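Local coordinates for Dye-decolorizing peroxidase (Irpex lacteus, PDB 7D8M), which probably acts as a heme peroxidase of the DyP type, using heme b to oxidise substrates such as dyes with hydrogen peroxide, at residues F27-I32 against D119-I124; A48-V53 against F67-F72; E166-L171 against R259-W264. All blocks are in the same frame, centred on the assembly; numbering follows the deposited sequence.

Contact 1: F27-I32 against D119-I124; sequences FVFFHI and DGVFLI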
loop_
_atom_site.group_PDB
_atom_site.type_symbol
_atom_site.label_atom_id
_atom_site.label_comp_id
_atom_site.label_asym_id
_atom_site.label_seq_id
_atom_site.Cartn_x
_atom_site.Cartn_y
_atom_site.Cartn_z
ATOM N N PHE A 27 7.759 -7.509 10.038
ATOM C CA PHE A 27 8.286 -6.150 9.971
ATOM C C PHE A 27 9.048 -5.876 11.256
ATOM O O PHE A 27 8.450 -5.871 12.338
ATOM C CB PHE A 27 7.161 -5.124 9.792
ATOM C CG PHE A 27 6.431 -5.244 8.491
ATOM C CD1 PHE A 27 5.401 -6.164 8.342
ATOM C CD2 PHE A 27 6.780 -4.449 7.410
ATOM C CE1 PHE A 27 4.720 -6.280 7.140
ATOM C CE2 PHE A 27 6.117 -4.559 6.198
ATOM C CZ PHE A 27 5.083 -5.476 6.061
ATOM N N VAL A 28 10.366 -5.664 11.145
ATOM C CA VAL A 28 11.209 -5.423 12.312
ATOM C C VAL A 28 11.630 -3.961 12.291
ATOM O O VAL A 28 12.520 -3.569 11.527
ATOM C CB VAL A 28 12.430 -6.351 12.342
ATOM C CG1 VAL A 28 13.253 -6.094 13.607
ATOM C CG2 VAL A 28 11.982 -7.808 12.293
ATOM N N PHE A 29 11.010 -3.151 13.149
ATOM C CA PHE A 29 11.329 -1.731 13.243
ATOM C C PHE A 29 12.355 -1.526 14.353
ATOM O O PHE A 29 12.227 -2.091 15.445
ATOM C CB PHE A 29 10.075 -0.898 13.513
ATOM C CG PHE A 29 9.005 -1.016 12.425
ATOM C CD1 PHE A 29 9.035 -0.195 11.306
ATOM C CD2 PHE A 29 7.995 -1.956 12.528
ATOM C CE1 PHE A 29 8.058 -0.304 10.302
ATOM C CE2 PHE A 29 7.013 -2.065 11.541
ATOM C CZ PHE A 29 7.047 -1.240 10.428
ATOM N N PHE A 30 13.371 -0.721 14.077
ATOM C CA PHE A 30 14.500 -0.665 14.988
ATOM C C PHE A 30 15.026 0.753 15.110
ATOM O O PHE A 30 14.819 1.599 14.235
ATOM C CB PHE A 30 15.635 -1.592 14.527
ATOM C CG PHE A 30 16.168 -1.268 13.151
ATOM C CD1 PHE A 30 17.147 -0.293 12.975
ATOM C CD2 PHE A 30 15.703 -1.950 12.036
ATOM C CE1 PHE A 30 17.635 0.006 11.710
ATOM C CE2 PHE A 30 16.189 -1.661 10.772
ATOM C CZ PHE A 30 17.162 -0.681 10.611
ATOM N N HIS A 31 15.770 0.967 16.194
ATOM C CA HIS A 31 16.525 2.180 16.459
ATOM C C HIS A 31 18.002 1.818 16.486
ATOM O O HIS A 31 18.370 0.720 16.916
ATOM C CB HIS A 31 16.115 2.790 17.801
ATOM C CG HIS A 31 16.892 4.013 18.176
ATOM N ND1 HIS A 31 16.588 5.263 17.683
ATOM C CD2 HIS A 31 17.954 4.181 19.001
ATOM C CE1 HIS A 31 17.438 6.146 18.178
ATOM N NE2 HIS A 31 18.269 5.517 18.987
ATOM N N ILE A 32 18.850 2.732 16.018
ATOM C CA ILE A 32 20.287 2.479 15.943
ATOM C C ILE A 32 20.949 3.069 17.182
ATOM O O ILE A 32 20.891 4.285 17.406
ATOM C CB ILE A 32 20.892 3.059 14.655
ATOM C CG1 ILE A 32 20.216 2.428 13.438
ATOM C CG2 ILE A 32 22.396 2.819 14.616
ATOM C CD1 ILE A 32 20.746 2.912 12.115
ATOM N N ASP A 119 14.456 4.228 13.197
ATOM C CA ASP A 119 15.539 4.501 12.261
ATOM C C ASP A 119 15.443 3.681 10.983
ATOM O O ASP A 119 16.035 4.067 9.969
ATOM C CB ASP A 119 16.903 4.225 12.931
ATOM C CG ASP A 119 17.286 5.293 13.943
ATOM O OD1 ASP A 119 16.865 6.456 13.778
ATOM O OD2 ASP A 119 18.019 4.975 14.901
ATOM N N GLY A 120 14.714 2.575 10.999
ATOM C CA GLY A 120 14.557 1.791 9.793
ATOM C C GLY A 120 13.745 0.551 10.082
ATOM O O GLY A 120 13.282 0.322 11.207
ATOM N N VAL A 121 13.594 -0.265 9.047
ATOM C CA VAL A 121 12.791 -1.471 9.158
ATOM C C VAL A 121 13.393 -2.557 8.280
ATOM O O VAL A 121 13.830 -2.301 7.153
ATOM C CB VAL A 121 11.316 -1.182 8.778
ATOM C CG1 VAL A 121 11.235 -0.576 7.373
ATOM C CG2 VAL A 121 10.494 -2.446 8.883
ATOM N N PHE A 122 13.427 -3.771 8.818
ATOM C CA PHE A 122 13.724 -4.976 8.059
ATOM C C PHE A 122 12.399 -5.620 7.677
ATOM O O PHE A 122 11.524 -5.787 8.531
ATOM C CB PHE A 122 14.562 -5.956 8.888
ATOM C CG PHE A 122 16.047 -5.681 8.872
ATOM C CD1 PHE A 122 16.844 -6.150 7.838
ATOM C CD2 PHE A 122 16.654 -4.998 9.918
ATOM C CE1 PHE A 122 18.212 -5.921 7.827
ATOM C CE2 PHE A 122 18.024 -4.761 9.915
ATOM C CZ PHE A 122 18.803 -5.224 8.867
ATOM N N LEU A 123 12.250 -5.958 6.397
ATOM C CA LEU A 123 11.153 -6.790 5.913
ATOM C C LEU A 123 11.666 -8.212 5.721
ATOM O O LEU A 123 12.607 -8.429 4.955
ATOM C CB LEU A 123 10.592 -6.257 4.591
ATOM C CG LEU A 123 9.546 -5.148 4.642
ATOM C CD1 LEU A 123 10.082 -3.942 5.359
ATOM C CD2 LEU A 123 9.117 -4.775 3.227
ATOM N N ILE A 124 11.034 -9.176 6.384
ATOM C CA ILE A 124 11.443 -10.579 6.328
ATOM C C ILE A 124 10.248 -11.403 5.874
ATOM O O ILE A 124 9.276 -11.558 6.627
ATOM C CB ILE A 124 11.951 -11.087 7.680
ATOM C CG1 ILE A 124 13.117 -10.236 8.202
ATOM C CG2 ILE A 124 12.327 -12.580 7.587
ATOM C CD1 ILE A 124 13.341 -10.414 9.703
#

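Contact 2: A48-V53 against F67-F72; sequences ANITSV and FVNLAF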
loop_
_atom_site.group_PDB
_atom_site.type_symbol
_atom_site.label_atom_id
_atom_site.label_comp_id
_atom_site.label_asym_id
_atom_site.label_seq_id
_atom_site.Cartn_x
_atom_site.Cartn_y
_atom_site.Cartn_z
ATOM N N ALA A 48 24.941 -10.755 1.697
ATOM C CA ALA A 48 24.585 -12.157 1.860
ATOM C C ALA A 48 23.088 -12.397 1.973
ATOM O O ALA A 48 22.643 -13.528 1.735
ATOM C CB ALA A 48 25.263 -12.734 3.105
ATOM N N ASN A 49 22.303 -11.378 2.336
ATOM C CA ASN A 49 20.922 -11.598 2.747
ATOM C C ASN A 49 19.899 -10.658 2.122
ATOM O O ASN A 49 18.709 -11.007 2.115
ATOM C CB ASN A 49 20.805 -11.496 4.278
ATOM C CG ASN A 49 21.527 -12.617 4.992
ATOM O OD1 ASN A 49 21.011 -13.730 5.100
ATOM N ND2 ASN A 49 22.729 -12.329 5.493
ATOM N N ILE A 50 20.292 -9.500 1.601
ATOM C CA ILE A 50 19.314 -8.572 1.027
ATOM C C ILE A 50 18.870 -9.103 -0.328
ATOM O O ILE A 50 19.672 -9.199 -1.265
ATOM C CB ILE A 50 19.881 -7.154 0.905
ATOM C CG1 ILE A 50 20.177 -6.604 2.296
ATOM C CG2 ILE A 50 18.880 -6.242 0.180
ATOM C CD1 ILE A 50 18.960 -6.597 3.220
ATOM N N THR A 51 17.588 -9.442 -0.428
ATOM C CA THR A 51 17.069 -10.187 -1.564
ATOM C C THR A 51 16.756 -9.254 -2.717
ATOM O O THR A 51 16.016 -8.276 -2.556
ATOM C CB THR A 51 15.808 -10.951 -1.162
ATOM O OG1 THR A 51 16.108 -11.808 -0.060
ATOM C CG2 THR A 51 15.265 -11.774 -2.339
ATOM N N SER A 52 17.270 -9.593 -3.890
ATOM C CA SER A 52 17.090 -8.784 -5.081
ATOM C C SER A 52 15.829 -9.181 -5.842
ATOM O O SER A 52 15.251 -10.254 -5.635
ATOM C CB SER A 52 18.292 -8.934 -6.006
ATOM O OG SER A 52 18.312 -10.249 -6.539
ATOM N N VAL A 53 15.417 -8.287 -6.744
ATOM C CA VAL A 53 14.412 -8.630 -7.749
ATOM C C VAL A 53 14.828 -9.898 -8.485
ATOM O O VAL A 53 14.035 -10.831 -8.660
ATOM C CB VAL A 53 14.216 -7.456 -8.726
ATOM C CG1 VAL A 53 13.460 -7.909 -9.978
ATOM C CG2 VAL A 53 13.505 -6.295 -8.044
ATOM N N PHE A 67 13.153 -14.069 2.339
ATOM C CA PHE A 67 13.582 -12.867 1.638
ATOM C C PHE A 67 13.736 -11.733 2.642
ATOM O O PHE A 67 12.935 -11.601 3.572
ATOM C CB PHE A 67 12.565 -12.463 0.567
ATOM C CG PHE A 67 12.307 -13.523 -0.476
ATOM C CD1 PHE A 67 13.198 -14.577 -0.670
ATOM C CD2 PHE A 67 11.172 -13.454 -1.277
ATOM C CE1 PHE A 67 12.948 -15.546 -1.638
ATOM C CE2 PHE A 67 10.923 -14.415 -2.254
ATOM C CZ PHE A 67 11.813 -15.459 -2.435
ATOM N N VAL A 68 14.764 -10.906 2.463
ATOM C CA VAL A 68 15.029 -9.825 3.403
ATOM C C VAL A 68 15.231 -8.534 2.635
ATOM O O VAL A 68 16.008 -8.485 1.673
ATOM C CB VAL A 68 16.246 -10.105 4.307
ATOM C CG1 VAL A 68 16.361 -9.012 5.350
ATOM C CG2 VAL A 68 16.111 -11.449 4.994
ATOM N N ASN A 69 14.526 -7.491 3.054
ATOM C CA ASN A 69 14.729 -6.160 2.517
ATOM C C ASN A 69 14.964 -5.207 3.678
ATOM O O ASN A 69 14.648 -5.511 4.831
ATOM C CB ASN A 69 13.538 -5.708 1.670
ATOM C CG ASN A 69 13.674 -6.103 0.216
ATOM O OD1 ASN A 69 12.964 -5.587 -0.639
ATOM N ND2 ASN A 69 14.586 -7.020 -0.075
ATOM N N LEU A 70 15.514 -4.038 3.361
ATOM C CA LEU A 70 15.939 -3.089 4.381
ATOM C C LEU A 70 15.687 -1.675 3.886
ATOM O O LEU A 70 15.970 -1.362 2.725
ATOM C CB LEU A 70 17.427 -3.279 4.715
ATOM C CG LEU A 70 18.097 -2.241 5.616
ATOM C CD1 LEU A 70 17.449 -2.237 6.973
ATOM C CD2 LEU A 70 19.592 -2.527 5.753
ATOM N N ALA A 71 15.160 -0.823 4.765
ATOM C CA ALA A 71 14.877 0.562 4.423
ATOM C C ALA A 71 15.125 1.447 5.634
ATOM O O ALA A 71 14.930 1.027 6.776
ATOM C CB ALA A 71 13.429 0.735 3.929
ATOM N N PHE A 72 15.546 2.684 5.376
ATOM C CA PHE A 72 15.922 3.616 6.430
ATOM C C PHE A 72 15.023 4.846 6.427
ATOM O O PHE A 72 14.683 5.378 5.363
ATOM C CB PHE A 72 17.385 4.066 6.276
ATOM C CG PHE A 72 18.382 2.961 6.457
ATOM C CD1 PHE A 72 18.648 2.457 7.717
ATOM C CD2 PHE A 72 19.045 2.430 5.371
ATOM C CE1 PHE A 72 19.579 1.436 7.896
ATOM C CE2 PHE A 72 19.975 1.410 5.534
ATOM C CZ PHE A 72 20.233 0.908 6.798
#

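Contact 3: E166-L171 against R259-W264; sequences EHFGYL and RMFGRW. With HEM (protoporphyrin IX containing Fe), chain B.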
loop_
_atom_site.group_PDB
_atom_site.type_symbol
_atom_site.label_atom_id
_atom_site.label_comp_id
_atom_site.label_asym_id
_atom_site.label_seq_id
_atom_site.Cartn_x
_atom_site.Cartn_y
_atom_site.Cartn_z
ATOM N N GLU A 166 -7.948 -9.181 1.492
ATOM C CA GLU A 166 -7.752 -8.465 2.742
ATOM C C GLU A 166 -8.916 -8.787 3.684
ATOM O O GLU A 166 -9.879 -9.465 3.311
ATOM C CB GLU A 166 -7.574 -6.967 2.487
ATOM C CG GLU A 166 -8.690 -6.307 1.677
ATOM C CD GLU A 166 -9.969 -6.235 2.461
ATOM O OE1 GLU A 166 -11.016 -6.629 1.916
ATOM O OE2 GLU A 166 -9.923 -5.828 3.649
ATOM N N HIS A 167 -8.835 -8.298 4.924
ATOM C CA HIS A 167 -9.706 -8.805 5.984
ATOM C C HIS A 167 -11.181 -8.457 5.800
ATOM O O HIS A 167 -12.037 -9.134 6.381
ATOM C CB HIS A 167 -9.237 -8.290 7.334
ATOM C CG HIS A 167 -8.258 -9.197 8.003
ATOM N ND1 HIS A 167 -8.572 -10.487 8.377
ATOM C CD2 HIS A 167 -6.968 -9.002 8.360
ATOM C CE1 HIS A 167 -7.519 -11.043 8.951
ATOM N NE2 HIS A 167 -6.530 -10.166 8.950
ATOM N N PHE A 168 -11.505 -7.418 5.040
ATOM C CA PHE A 168 -12.912 -7.207 4.729
ATOM C C PHE A 168 -13.443 -8.252 3.753
ATOM O O PHE A 168 -14.663 -8.338 3.565
ATOM C CB PHE A 168 -13.132 -5.807 4.150
ATOM C CG PHE A 168 -12.986 -4.699 5.149
ATOM C CD1 PHE A 168 -13.597 -4.768 6.386
ATOM C CD2 PHE A 168 -12.256 -3.565 4.836
ATOM C CE1 PHE A 168 -13.469 -3.732 7.304
ATOM C CE2 PHE A 168 -12.120 -2.524 5.755
ATOM C CZ PHE A 168 -12.734 -2.610 6.987
ATOM N N GLY A 169 -12.560 -9.017 3.110
ATOM C CA GLY A 169 -12.948 -10.112 2.241
ATOM C C GLY A 169 -12.707 -9.882 0.764
ATOM O O GLY A 169 -13.036 -10.760 -0.046
ATOM N N TYR A 170 -12.134 -8.748 0.381
ATOM C CA TYR A 170 -11.980 -8.401 -1.026
ATOM C C TYR A 170 -10.623 -8.870 -1.521
ATOM O O TYR A 170 -9.607 -8.669 -0.847
ATOM C CB TYR A 170 -12.137 -6.894 -1.230
ATOM C CG TYR A 170 -13.566 -6.468 -0.989
ATOM C CD1 TYR A 170 -14.059 -6.335 0.306
ATOM C CD2 TYR A 170 -14.439 -6.247 -2.051
ATOM C CE1 TYR A 170 -15.377 -5.969 0.536
ATOM C CE2 TYR A 170 -15.768 -5.892 -1.827
ATOM C CZ TYR A 170 -16.225 -5.758 -0.533
ATOM O OH TYR A 170 -17.530 -5.404 -0.289
ATOM N N LEU A 171 -10.615 -9.513 -2.685
ATOM C CA LEU A 171 -9.351 -9.873 -3.310
ATOM C C LEU A 171 -8.500 -8.623 -3.512
ATOM O O LEU A 171 -8.976 -7.596 -4.012
ATOM C CB LEU A 171 -9.593 -10.577 -4.644
ATOM C CG LEU A 171 -8.326 -11.094 -5.332
ATOM C CD1 LEU A 171 -7.625 -12.137 -4.461
ATOM C CD2 LEU A 171 -8.652 -11.641 -6.721
ATOM N N ARG A 259 -19.773 -1.194 -4.324
ATOM C CA ARG A 259 -19.775 0.210 -4.720
ATOM C C ARG A 259 -18.761 1.029 -3.926
ATOM O O ARG A 259 -18.167 1.966 -4.468
ATOM C CB ARG A 259 -21.180 0.805 -4.558
ATOM C CG ARG A 259 -22.253 0.070 -5.347
ATOM C CD ARG A 259 -22.391 0.604 -6.748
ATOM N NE ARG A 259 -22.848 1.991 -6.801
ATOM C CZ ARG A 259 -22.901 2.692 -7.933
ATOM N NH1 ARG A 259 -22.523 2.119 -9.069
ATOM N NH2 ARG A 259 -23.325 3.959 -7.939
ATOM N N MET A 260 -18.540 0.690 -2.654
ATOM C CA MET A 260 -17.525 1.398 -1.873
ATOM C C MET A 260 -16.120 1.128 -2.397
ATOM O O MET A 260 -15.281 2.040 -2.443
ATOM C CB MET A 260 -17.626 1.006 -0.398
ATOM C CG MET A 260 -18.925 1.456 0.245
ATOM S SD MET A 260 -19.238 0.636 1.807
ATOM C CE MET A 260 -18.246 1.622 2.904
ATOM N N PHE A 261 -15.837 -0.116 -2.782
ATOM C CA PHE A 261 -14.485 -0.495 -3.175
ATOM C C PHE A 261 -14.218 -0.272 -4.657
ATOM O O PHE A 261 -13.116 0.144 -5.024
ATOM C CB PHE A 261 -14.223 -1.962 -2.818
ATOM C CG PHE A 261 -13.802 -2.165 -1.395
ATOM C CD1 PHE A 261 -12.476 -2.015 -1.022
ATOM C CD2 PHE A 261 -14.743 -2.470 -0.422
ATOM C CE1 PHE A 261 -12.084 -2.180 0.299
ATOM C CE2 PHE A 261 -14.372 -2.632 0.897
ATOM C CZ PHE A 261 -13.038 -2.493 1.261
ATOM N N GLY A 262 -15.216 -0.522 -5.511
ATOM C CA GLY A 262 -15.016 -0.601 -6.940
ATOM C C GLY A 262 -14.857 -2.014 -7.449
ATOM O O GLY A 262 -14.671 -2.202 -8.651
ATOM N N ARG A 263 -14.906 -3.005 -6.562
ATOM C CA ARG A 263 -14.783 -4.409 -6.910
ATOM C C ARG A 263 -15.667 -5.210 -5.972
ATOM O O ARG A 263 -15.907 -4.805 -4.830
ATOM C CB ARG A 263 -13.334 -4.927 -6.796
ATOM C CG ARG A 263 -12.368 -4.353 -7.815
ATOM C CD ARG A 263 -10.981 -4.986 -7.676
ATOM N NE ARG A 263 -10.018 -4.342 -8.562
ATOM C CZ ARG A 263 -9.797 -4.713 -9.820
ATOM N NH1 ARG A 263 -10.467 -5.735 -10.338
ATOM N NH2 ARG A 263 -8.905 -4.067 -10.552
ATOM N N TRP A 264 -16.172 -6.334 -6.480
ATOM C CA TRP A 264 -16.774 -7.352 -5.641
ATOM C C TRP A 264 -15.670 -8.079 -4.867
ATOM O O TRP A 264 -14.483 -7.917 -5.148
ATOM C CB TRP A 264 -17.568 -8.334 -6.498
ATOM C CG TRP A 264 -18.723 -7.700 -7.247
ATOM C CD1 TRP A 264 -18.702 -7.176 -8.516
ATOM C CD2 TRP A 264 -20.057 -7.540 -6.770
ATOM N NE1 TRP A 264 -19.950 -6.689 -8.847
ATOM C CE2 TRP A 264 -20.799 -6.905 -7.794
ATOM C CE3 TRP A 264 -20.701 -7.860 -5.570
ATOM C CZ2 TRP A 264 -22.148 -6.590 -7.651
ATOM C CZ3 TRP A 264 -22.041 -7.560 -5.437
ATOM C CH2 TRP A 264 -22.749 -6.926 -6.469
HETATM C CHA HEM B . -6.840 -1.039 -4.438
HETATM C CHB HEM B . -8.355 -2.407 -0.039
HETATM C CHC HEM B . -5.590 1.059 1.953
HETATM C CHD HEM B . -4.483 2.731 -2.464
HETATM C C1A HEM B . -7.476 -1.729 -3.431
HETATM C C2A HEM B . -8.313 -2.903 -3.593
HETATM C C3A HEM B . -8.719 -3.285 -2.369
HETATM C C4A HEM B . -8.154 -2.368 -1.402
HETATM C CMA HEM B . -9.623 -4.475 -1.999
HETATM C CAA HEM B . -8.644 -3.572 -4.954
HETATM C CBA HEM B . -7.588 -4.621 -5.299
HETATM C CGA HEM B . -6.590 -4.095 -6.312
HETATM O O1A HEM B . -6.993 -3.328 -7.217
HETATM O O2A HEM B . -5.386 -4.468 -6.233
HETATM C C1B HEM B . -7.706 -1.610 0.874
HETATM C C2B HEM B . -7.775 -1.768 2.308
HETATM C C3B HEM B . -7.017 -0.799 2.857
HETATM C C4B HEM B . -6.439 -0.018 1.787
HETATM C CMB HEM B . -8.629 -2.863 3.012
HETATM C CAB HEM B . -6.709 -0.511 4.348
HETATM C CBB HEM B . -6.869 -1.414 5.322
HETATM C C1C HEM B . -5.098 1.868 0.942
HETATM C C2C HEM B . -4.357 3.108 1.103
HETATM C C3C HEM B . -4.045 3.567 -0.125
HETATM C C4C HEM B . -4.601 2.640 -1.094
HETATM C CMC HEM B . -3.998 3.712 2.483
HETATM C CAC HEM B . -3.282 4.852 -0.542
HETATM C CBC HEM B . -3.197 5.941 0.241
HETATM C C1D HEM B . -4.919 1.789 -3.371
HETATM C C2D HEM B . -4.579 1.712 -4.783
HETATM C C3D HEM B . -5.231 0.681 -5.322
HETATM C C4D HEM B . -6.014 0.054 -4.274
HETATM C CMD HEM B . -3.641 2.653 -5.557
HETATM C CAD HEM B . -5.172 0.243 -6.799
HETATM C CBD HEM B . -6.251 1.005 -7.574
HETATM C CGD HEM B . -6.190 0.710 -9.057
HETATM O O1D HEM B . -7.275 0.566 -9.678
HETATM O O2D HEM B . -5.065 0.608 -9.622
HETATM N NA HEM B . -7.409 -1.429 -2.089
HETATM N NB HEM B . -6.881 -0.532 0.581
HETATM N NC HEM B . -5.233 1.627 -0.405
HETATM N ND HEM B . -5.786 0.748 -3.086
HETATM FE FE HEM B . -6.457 0.207 -1.232
HETATM O O HOH W 1 -11.435 -6.895 -4.936
#

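Contact 1: F27-I32 against D119-I124
Asp119 grips the end of strand 24-32 through OD2, whose anti lone pair receives the Ile32 N-H at 2.6 Å in a nearly straight bond (168°). The same oxygen lies over one face of the His31 ring, but ND1 makes its hydrogen bond to Asn117 O. Two residues before Ile32, Phe30 O accepts Asp119 N at 2.8 Å and, weakly, Gly120 N, so both residues face Phe30 in a classic beta bulge. Beyond it the strands run antiparallel, Val28 and Phe122 exchanging two backbone bonds and Phe30 N reaching Gly120 O at 3.1 Å. The Phe30 ring, with CG between backbone N and carbonyl carbon (chi1 59°), folds across this bulge and covers Gly120, whose CA sits 4.0 Å from its centroid in a CH-pi contact. Its CE2 also meets Phe122 CD2 at 3.5 Å, the rings obliquely inclined. On the opposite face of the sheet Val121 CG2 rests on the Phe29 ring, 3.8 Å from the centroid, while Leu123 CG touches Phe27 CE2. Strand 147-156 pairs with the other edge of strand 24-32. Helix 129-143 packs on the Val28-Phe122 face, whereas Phe27 and Leu123 meet strand 359-366 of the second sheet.

Contact 2: A48-V53 against F67-F72
Thr51 turns its side chain toward Phe67 and Val68, with its two branches doing different work. OG1, anti to the carbonyl carbon (chi1 -57°), accepts Val68 N at 3.0 Å, while CG2 leans obliquely on the Phe67 ring, 3.9 Å from CD1. The Thr51 N-H adds an almost straight bond to Val68 O at 2.8 Å. Asn69 points away from the loop at its CB, yet its amide folds back, and ND2 donates both to Thr51 O (3.1 Å, on a lone pair) and to Val68 O (2.7 Å, from above the carbonyl plane). Both acceptors lie close to the amide plane, which fixes the group flat, and Val68 O is thus held by two donors. OD1 of Asn69 takes Asp15 N, settling the orientation of the amide. Ile50 contributes the apolar part: CD1 reaches over to Leu70 CB at 3.9 Å and also touches Val68 CG1. Asn49 O closes on Val68 CB at 3.4 Å. Strand 67-72 is an outermost strand of its sheet, pairing with strand 120-126 on one side. Helix 35-49 covers Val68 and Leu70, helix 441-448 packs against Ile50, and Thr51 is hydrogen-bonded through its backbone to Gly14.

Contact 3: E166-L171 against R259-W264
Tyr170 and Phe261 stack in the wall of the heme pocket, where the loop 166-171 meets the C-terminal end of helix 249-261. Their rings lie face to face with centroids 4.1 Å apart and planes inclined by 26°, Phe261 CD2 standing over the centre of the tyrosine ring. Phe168 comes in at about a right angle, presenting CD2 to the Phe261 edge at CZ, 3.8 Å away. A further stretch of the Phe261 edge, at CE1, faces the heme meso carbon CHB, so one phenyl ring touches loop and porphyrin together. Arg263 O lies at the edge of the Tyr170 ring, near its plane and 3.2 Å from CE2; this buried carbonyl has no hydrogen-bonding partner in the model. A water donating to Leu171 O and Trp264 O bridges the two backbones.

Glu166 shapes the loop from inside. With CG between backbone N and carbonyl carbon (chi1 54°) and a bend at chi2, its carboxylate curls back over the type I turn, OE1 taking Tyr170 N at 2.8 Å and OE2 taking Phe168 N at 2.6 Å. OE2 also accepts Gln226 NE2 and lies 3.3 Å from the heme methyl CMB. Gly262, with positive phi (97°), ends the helix, and the extended Arg263 chain then runs out to the heme propionate, where NE makes a weak bond to O1A; its NH1 is held by Gly267 O and Asn288 O. Met260 is joined through its backbone to His312, the axial heme ligand. Residues 169-171 open the GxxDG signature that continues into Asp172, which lines the dioxygen site. The loop thus leads into the distal side, while the stack lines the porphyrin edge at CHB and CMA beside the helix bonded to the axial-ligand segment, as befits a DyP-type heme pocket.

How the contacts relate
All three contacts are buried, but they serve two regions on opposite sides of the chain's centre. Contacts 1 and 2 share one antiparallel sheet of ferredoxin-like strand order: strand 120-126, held in contact 1, is the neighbour of strand 67-72, held in contact 2, and probable backbone bonds such as Leu123 O to Asn69 N couple them directly. Contact 1 is a regular strand pair ending in a bulge, whereas contact 2 tethers a loop to an outer strand partly through side-chain bonds. Contact 3, its centre about 30 Å from that of contact 1 and about 31 Å from that of contact 2, joins a loop to the end of a helix by aromatic stacking, a water and the heme, and belongs to the cofactor site.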